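Local coordinates for protein putative branched-chain-amino-acid aminotransferase (Thermotoga maritima MSB8, PDB 3CSW) that probably transfers amino groups between leucine, isoleucine or valine and 2-oxoglutarate, using pyridoxal 5'-phosphate as cofactor, at residues L14-G19 against V109-S114; A56-T61 against E279-G284. All coordinates share one frame; numbering follows the deposited sequence. Where two conformers were deposited one is given.

Interaction 1: L14-G19 against V109-S114; sequences LIWWRG and VLFVFS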
loop_
_atom_site.group_PDB
_atom_site.type_symbol
_atom_site.label_atom_id
_atom_site.label_comp_id
_atom_site.label_asym_id
_atom_site.label_seq_id
_atom_site.Cartn_x
_atom_site.Cartn_y
_atom_site.Cartn_z
ATOM N N LEU A 14 -8.925 39.027 -19.126
ATOM C CA LEU A 14 -8.565 40.084 -18.157
ATOM C C LEU A 14 -7.862 39.481 -16.940
ATOM O O LEU A 14 -8.186 38.380 -16.532
ATOM C CB LEU A 14 -9.841 40.783 -17.668
ATOM C CG LEU A 14 -9.758 41.931 -16.646
ATOM C CD1 LEU A 14 -9.230 43.198 -17.308
ATOM C CD2 LEU A 14 -11.115 42.195 -16.009
ATOM N N ILE A 15 -6.895 40.193 -16.370
ATOM C CA ILE A 15 -6.236 39.746 -15.147
ATOM C C ILE A 15 -6.213 40.876 -14.121
ATOM O O ILE A 15 -6.235 42.058 -14.470
ATOM C CB ILE A 15 -4.781 39.174 -15.380
ATOM C CG1 ILE A 15 -3.777 40.277 -15.717
ATOM C CG2 ILE A 15 -4.782 38.113 -16.458
ATOM C CD1 ILE A 15 -2.328 39.806 -15.772
ATOM N N TRP A 16 -6.234 40.496 -12.850
ATOM C CA TRP A 16 -6.013 41.425 -11.758
ATOM C C TRP A 16 -4.705 40.979 -11.117
ATOM O O TRP A 16 -4.561 39.829 -10.692
ATOM C CB TRP A 16 -7.157 41.397 -10.757
ATOM C CG TRP A 16 -7.086 42.492 -9.754
ATOM C CD1 TRP A 16 -7.676 43.731 -9.833
ATOM C CD2 TRP A 16 -6.383 42.465 -8.519
ATOM N NE1 TRP A 16 -7.386 44.469 -8.708
ATOM C CE2 TRP A 16 -6.595 43.709 -7.885
ATOM C CE3 TRP A 16 -5.603 41.502 -7.872
ATOM C CZ2 TRP A 16 -6.056 44.010 -6.639
ATOM C CZ3 TRP A 16 -5.053 41.813 -6.627
ATOM C CH2 TRP A 16 -5.283 43.052 -6.030
ATOM N N TRP A 17 -3.751 41.893 -11.070
ATOM C CA TRP A 17 -2.401 41.585 -10.631
ATOM C C TRP A 17 -1.781 42.849 -10.048
ATOM O O TRP A 17 -1.835 43.909 -10.663
ATOM C CB TRP A 17 -1.602 41.067 -11.836
ATOM C CG TRP A 17 -0.167 40.685 -11.584
ATOM C CD1 TRP A 17 0.930 41.140 -12.262
ATOM C CD2 TRP A 17 0.324 39.763 -10.602
ATOM N NE1 TRP A 17 2.066 40.561 -11.762
ATOM C CE2 TRP A 17 1.724 39.708 -10.746
ATOM C CE3 TRP A 17 -0.284 38.976 -9.617
ATOM C CZ2 TRP A 17 2.527 38.897 -9.942
ATOM C CZ3 TRP A 17 0.520 38.170 -8.815
ATOM C CH2 TRP A 17 1.906 38.139 -8.984
ATOM N N ARG A 18 -1.238 42.729 -8.840
ATOM C CA ARG A 18 -0.579 43.834 -8.155
ATOM C C ARG A 18 -1.430 45.111 -8.170
ATOM O O ARG A 18 -1.001 46.164 -8.651
ATOM C CB ARG A 18 0.819 44.073 -8.755
ATOM C CG ARG A 18 1.661 42.789 -8.876
ATOM C CD ARG A 18 3.191 43.022 -8.900
ATOM N NE ARG A 18 3.644 43.904 -9.986
ATOM C CZ ARG A 18 4.879 43.924 -10.497
ATOM N NH1 ARG A 18 5.831 43.099 -10.058
ATOM N NH2 ARG A 18 5.164 44.773 -11.480
ATOM N N GLY A 19 -2.655 44.987 -7.673
ATOM C CA GLY A 19 -3.535 46.131 -7.471
ATOM C C GLY A 19 -4.265 46.739 -8.658
ATOM O O GLY A 19 -4.993 47.713 -8.472
ATOM N N VAL A 109 -1.673 37.570 -4.983
ATOM C CA VAL A 109 -2.845 36.917 -5.601
ATOM C C VAL A 109 -2.998 37.351 -7.069
ATOM O O VAL A 109 -2.795 38.522 -7.405
ATOM C CB VAL A 109 -4.148 37.216 -4.809
ATOM C CG1 VAL A 109 -5.360 36.523 -5.443
ATOM C CG2 VAL A 109 -4.001 36.765 -3.356
ATOM N N LEU A 110 -3.325 36.396 -7.938
ATOM C CA LEU A 110 -3.570 36.677 -9.352
ATOM C C LEU A 110 -4.928 36.130 -9.735
ATOM O O LEU A 110 -5.198 34.951 -9.514
ATOM C CB LEU A 110 -2.504 36.032 -10.238
ATOM C CG LEU A 110 -2.708 35.993 -11.761
ATOM C CD1 LEU A 110 -2.591 37.373 -12.347
ATOM C CD2 LEU A 110 -1.685 35.051 -12.386
ATOM N N PHE A 111 -5.776 36.984 -10.313
ATOM C CA PHE A 111 -7.089 36.558 -10.808
ATOM C C PHE A 111 -7.020 36.559 -12.325
ATOM O O PHE A 111 -6.430 37.475 -12.905
ATOM C CB PHE A 111 -8.187 37.522 -10.388
ATOM C CG PHE A 111 -8.401 37.646 -8.894
ATOM C CD1 PHE A 111 -7.518 38.375 -8.101
ATOM C CD2 PHE A 111 -9.549 37.122 -8.300
ATOM C CE1 PHE A 111 -7.752 38.550 -6.729
ATOM C CE2 PHE A 111 -9.788 37.298 -6.929
ATOM C CZ PHE A 111 -8.886 38.004 -6.147
ATOM N N VAL A 112 -7.601 35.547 -12.963
ATOM C CA VAL A 112 -7.660 35.482 -14.422
ATOM C C VAL A 112 -9.134 35.324 -14.794
ATOM O O VAL A 112 -9.789 34.386 -14.346
ATOM C CB VAL A 112 -6.820 34.307 -15.016
ATOM C CG1 VAL A 112 -6.777 34.389 -16.535
ATOM C CG2 VAL A 112 -5.409 34.296 -14.460
ATOM N N PHE A 113 -9.659 36.264 -15.581
ATOM C CA PHE A 113 -11.057 36.227 -16.029
ATOM C C PHE A 113 -11.126 35.947 -17.524
ATOM O O PHE A 113 -10.453 36.616 -18.288
ATOM C CB PHE A 113 -11.735 37.565 -15.770
ATOM C CG PHE A 113 -11.787 37.971 -14.318
ATOM C CD1 PHE A 113 -10.719 38.628 -13.729
ATOM C CD2 PHE A 113 -12.939 37.768 -13.567
ATOM C CE1 PHE A 113 -10.779 39.039 -12.415
ATOM C CE2 PHE A 113 -13.002 38.174 -12.237
ATOM C CZ PHE A 113 -11.920 38.811 -11.660
ATOM N N SER A 114 -11.923 34.963 -17.931
ATOM C CA SER A 114 -12.113 34.658 -19.352
ATOM C C SER A 114 -13.536 34.194 -19.625
ATOM O O SER A 114 -14.207 33.690 -18.739
ATOM C CB SER A 114 -11.114 33.603 -19.838
ATOM O OG SER A 114 -11.296 32.358 -19.201
#
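Phe111 O has the closest pair of contacts here, both from strand 14-17: the N-H of Trp16 binds it with N to O at 3.0 Å, and Ile15 CA adds a C-H...O contact at 3.2 Å. Trp16 N lies above the carbonyl plane rather than on a lone pair. Trp16 O is held in the same way, by Phe111 N at 3.1 Å, in its own carbonyl plane, and more loosely by Leu110 CA at 3.6 Å. Two residues along, Leu14 and Phe113 form a second hydrogen-bonded pair, whose Phe113 N to Leu14 O bond is short at 2.7 Å and almost straight (174° at the hydrogen). With the strand axes at 168°, Leu14 to Trp16 pair antiparallel with Phe111 to Phe113.

Leu14, Trp16, Phe111 and Phe113 share one face of the sheet. There the side chains of Trp16 and Phe111 run side by side. Trp16 CG is anti to the backbone N (chi1 -170°), which lays CE3 of the indole 3.7 Å from Phe111 CD1; the rings meet obliquely. On the other face Trp17 crosses Leu110, its CE3 reaching Leu110 CB at 3.7 Å. Leu110 CD1 leans against both Ile15 and Trp17. Val109 O approaches the Trp17 indole edge, 3.4 Å from CE3.

Strand 14-17 runs between strands 20-23 and 109-115, and 96-102 pairs with the far side of the latter. Helix 78-89 covers the Trp16-Phe111 face through Val84 and Leu85, whereas Phe31 and Phe34 of the second subunit pack on Ile15, Leu110 and Val112 from the other face.

Interaction 2: A56-T61 against E279-G284; sequences AYKHYT and EENWVG
Lys58 leaves the first turn of helix 56-68 with CB directed at segment 279-284 and CG anti to the carbonyl carbon (chi1 -69°). Beyond CG the chain is fully extended, so each successive atom comes closer to its partners. CG stays 4.1 Å from Glu280 O, CD passes 3.7 Å from Asn281 OD1, and CE comes within 3.4 Å of Glu280 OE2. The ammonium NZ then makes a salt bridge to Glu280 OE2 at 2.6 Å, using the anti lone pair of that oxygen, and a hydrogen bond to Asn281 OD1 at 2.9 Å, approaching above the amide carbonyl plane. NZ also forms a salt bridge with Glu206, its strongest polar partner, and Glu280 OE2 is shared with Lys210; this alternation of charges would be expected to keep Lys58 protonated. An alanine here removes NZ, which would probably leave Glu206 and Glu280 with less charge compensation, despite Lys210, and loosen the hold on Asn281 OD1.

Beside this ion pair, three waters join backbone to backbone. Each accepts from an N-H of the opening helical turn and donates to a carbonyl of the other segment: Ala56 N to Asn281 O, Tyr57 N to Val283 O, and Lys58 N to Glu280 O. The Tyr57 bridge is the tightest, its water lying 2.6 Å from Val283 O. Direct apolar contact is slight, Tyr57 CB meeting Val283 CB at 4.2 Å.

The segment after helix 262-276 thus packs on the start of helix 56-68 and, through Lys58, Glu206 and Lys210, ties in helix 203-214, within the two-domain fold of class-IV aminotransferases.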
loop_
_atom_site.group_PDB
_atom_site.type_symbol
_atom_site.label_atom_id
_atom_site.label_comp_id
_atom_site.label_asym_id
_atom_site.label_seq_id
_atom_site.Cartn_x
_atom_site.Cartn_y
_atom_site.Cartn_z
ATOM N N ALA A 56 -18.623 32.096 -3.803
ATOM C CA ALA A 56 -17.408 32.855 -3.550
ATOM C C ALA A 56 -16.813 32.573 -2.165
ATOM O O ALA A 56 -15.608 32.333 -2.036
ATOM C CB ALA A 56 -17.632 34.335 -3.769
ATOM N N TYR A 57 -17.657 32.562 -1.139
ATOM C CA TYR A 57 -17.208 32.288 0.222
ATOM C C TYR A 57 -16.661 30.858 0.364
ATOM O O TYR A 57 -15.635 30.652 0.981
ATOM C CB TYR A 57 -18.337 32.541 1.250
ATOM C CG TYR A 57 -17.830 32.399 2.662
ATOM C CD1 TYR A 57 -16.908 33.309 3.174
ATOM C CD2 TYR A 57 -18.224 31.333 3.467
ATOM C CE1 TYR A 57 -16.395 33.167 4.449
ATOM C CE2 TYR A 57 -17.715 31.182 4.743
ATOM C CZ TYR A 57 -16.803 32.103 5.232
ATOM O OH TYR A 57 -16.294 31.961 6.505
ATOM N N LYS A 58 -17.350 29.884 -0.222
ATOM C CA LYS A 58 -16.912 28.497 -0.188
ATOM C C LYS A 58 -15.538 28.314 -0.821
ATOM O O LYS A 58 -14.700 27.590 -0.287
ATOM C CB LYS A 58 -17.935 27.592 -0.882
ATOM C CG LYS A 58 -19.227 27.477 -0.091
ATOM C CD LYS A 58 -20.244 26.569 -0.732
ATOM C CE LYS A 58 -21.408 26.330 0.225
ATOM N NZ LYS A 58 -22.460 25.526 -0.497
ATOM N N HIS A 59 -15.318 28.972 -1.956
ATOM C CA HIS A 59 -14.024 28.931 -2.633
ATOM C C HIS A 59 -12.938 29.655 -1.849
ATOM O O HIS A 59 -11.815 29.195 -1.800
ATOM C CB HIS A 59 -14.141 29.512 -4.035
ATOM C CG HIS A 59 -14.764 28.573 -5.015
ATOM N ND1 HIS A 59 -14.080 27.501 -5.540
ATOM C CD2 HIS A 59 -16.003 28.529 -5.556
ATOM C CE1 HIS A 59 -14.872 26.840 -6.366
ATOM N NE2 HIS A 59 -16.036 27.453 -6.409
ATOM N N TYR A 60 -13.272 30.785 -1.241
ATOM C CA TYR A 60 -12.338 31.515 -0.382
ATOM C C TYR A 60 -11.844 30.663 0.795
ATOM O O TYR A 60 -10.661 30.661 1.119
ATOM C CB TYR A 60 -12.997 32.791 0.158
ATOM C CG TYR A 60 -12.063 33.650 0.984
ATOM C CD1 TYR A 60 -11.142 34.503 0.376
ATOM C CD2 TYR A 60 -12.077 33.583 2.369
ATOM C CE1 TYR A 60 -10.263 35.275 1.134
ATOM C CE2 TYR A 60 -11.203 34.347 3.145
ATOM C CZ TYR A 60 -10.301 35.192 2.529
ATOM O OH TYR A 60 -9.453 35.959 3.322
ATOM N N THR A 61 -12.747 29.948 1.451
ATOM C CA THR A 61 -12.340 29.134 2.610
ATOM C C THR A 61 -11.492 27.929 2.179
ATOM O O THR A 61 -10.607 27.518 2.924
ATOM C CB THR A 61 -13.545 28.723 3.507
ATOM O OG1 THR A 61 -14.320 27.723 2.850
ATOM C CG2 THR A 61 -14.432 29.950 3.805
ATOM N N GLU A 279 -28.710 30.098 -0.256
ATOM C CA GLU A 279 -27.985 31.281 0.285
ATOM C C GLU A 279 -26.502 31.045 0.595
ATOM O O GLU A 279 -25.676 31.944 0.433
ATOM C CB GLU A 279 -28.698 31.817 1.555
ATOM C CG GLU A 279 -27.877 32.783 2.429
ATOM C CD GLU A 279 -27.492 34.085 1.718
ATOM O OE1 GLU A 279 -28.067 34.381 0.656
ATOM O OE2 GLU A 279 -26.620 34.829 2.229
ATOM N N GLU A 280 -26.176 29.852 1.059
ATOM C CA GLU A 280 -24.773 29.485 1.355
ATOM C C GLU A 280 -23.821 29.630 0.154
ATOM O O GLU A 280 -22.624 29.775 0.341
ATOM C CB GLU A 280 -24.690 28.066 1.923
ATOM C CG GLU A 280 -25.073 26.970 0.953
ATOM C CD GLU A 280 -25.052 25.590 1.594
ATOM O OE1 GLU A 280 -25.841 25.361 2.543
ATOM O OE2 GLU A 280 -24.262 24.731 1.126
ATOM N N ASN A 281 -24.358 29.614 -1.064
ATOM C CA ASN A 281 -23.575 29.851 -2.283
ATOM C C ASN A 281 -23.413 31.327 -2.663
ATOM O O ASN A 281 -22.740 31.636 -3.645
ATOM C CB ASN A 281 -24.226 29.127 -3.466
ATOM C CG ASN A 281 -24.205 27.643 -3.312
ATOM O OD1 ASN A 281 -23.215 27.072 -2.848
ATOM N ND2 ASN A 281 -25.282 26.991 -3.725
ATOM N N TRP A 282 -24.039 32.222 -1.888
ATOM C CA TRP A 282 -24.074 33.654 -2.200
ATOM C C TRP A 282 -23.734 34.606 -1.066
ATOM O O TRP A 282 -23.832 35.818 -1.249
ATOM C CB TRP A 282 -25.441 34.019 -2.784
ATOM C CG TRP A 282 -25.735 33.230 -4.034
ATOM C CD1 TRP A 282 -26.552 32.153 -4.141
ATOM C CD2 TRP A 282 -25.157 33.426 -5.330
ATOM N NE1 TRP A 282 -26.547 31.677 -5.427
ATOM C CE2 TRP A 282 -25.699 32.443 -6.179
ATOM C CE3 TRP A 282 -24.252 34.354 -5.863
ATOM C CZ2 TRP A 282 -25.358 32.351 -7.532
ATOM C CZ3 TRP A 282 -23.908 34.254 -7.208
ATOM C CH2 TRP A 282 -24.468 33.264 -8.024
ATOM N N VAL A 283 -23.308 34.086 0.077
ATOM C CA VAL A 283 -22.889 34.889 1.225
ATOM C C VAL A 283 -21.864 35.933 0.792
ATOM O O VAL A 283 -20.891 35.571 0.134
ATOM C CB VAL A 283 -22.179 34.014 2.307
ATOM C CG1 VAL A 283 -22.080 34.774 3.614
ATOM C CG2 VAL A 283 -22.902 32.696 2.526
ATOM N N GLY A 284 -22.063 37.197 1.167
ATOM C CA GLY A 284 -21.098 38.278 0.898
ATOM C C GLY A 284 -21.059 38.894 -0.491
ATOM O O GLY A 284 -20.239 39.787 -0.742
HETATM O O HOH W 1 -21.052 33.720 -4.020
HETATM O O HOH W 2 -20.389 33.520 -1.364
HETATM O O HOH W 3 -20.344 30.803 -0.943
#

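How the interactions relate
Along the chain the segments of the two interactions alternate, so 14-19, 56-61, 109-114 and 279-284 follow in that order. Interaction 1 lies within the six-stranded antiparallel sheet; interaction 2 begins on the helix that follows strand 52-53, an outermost strand of that sheet. Their centres are about 19 Å apart and their nearest atoms about 8 Å, without touching. Leu76 is a shared neighbour, packing on Phe111 and offering its carbonyl to Tyr60 OH. Interaction 2 is near the cofactor: the Lys58 side chain is about 8 Å from bound pyridoxal phosphate and about 11 Å from that of Lys145, the attachment lysine by similarity. Interaction 1 lies away from the annotated sites.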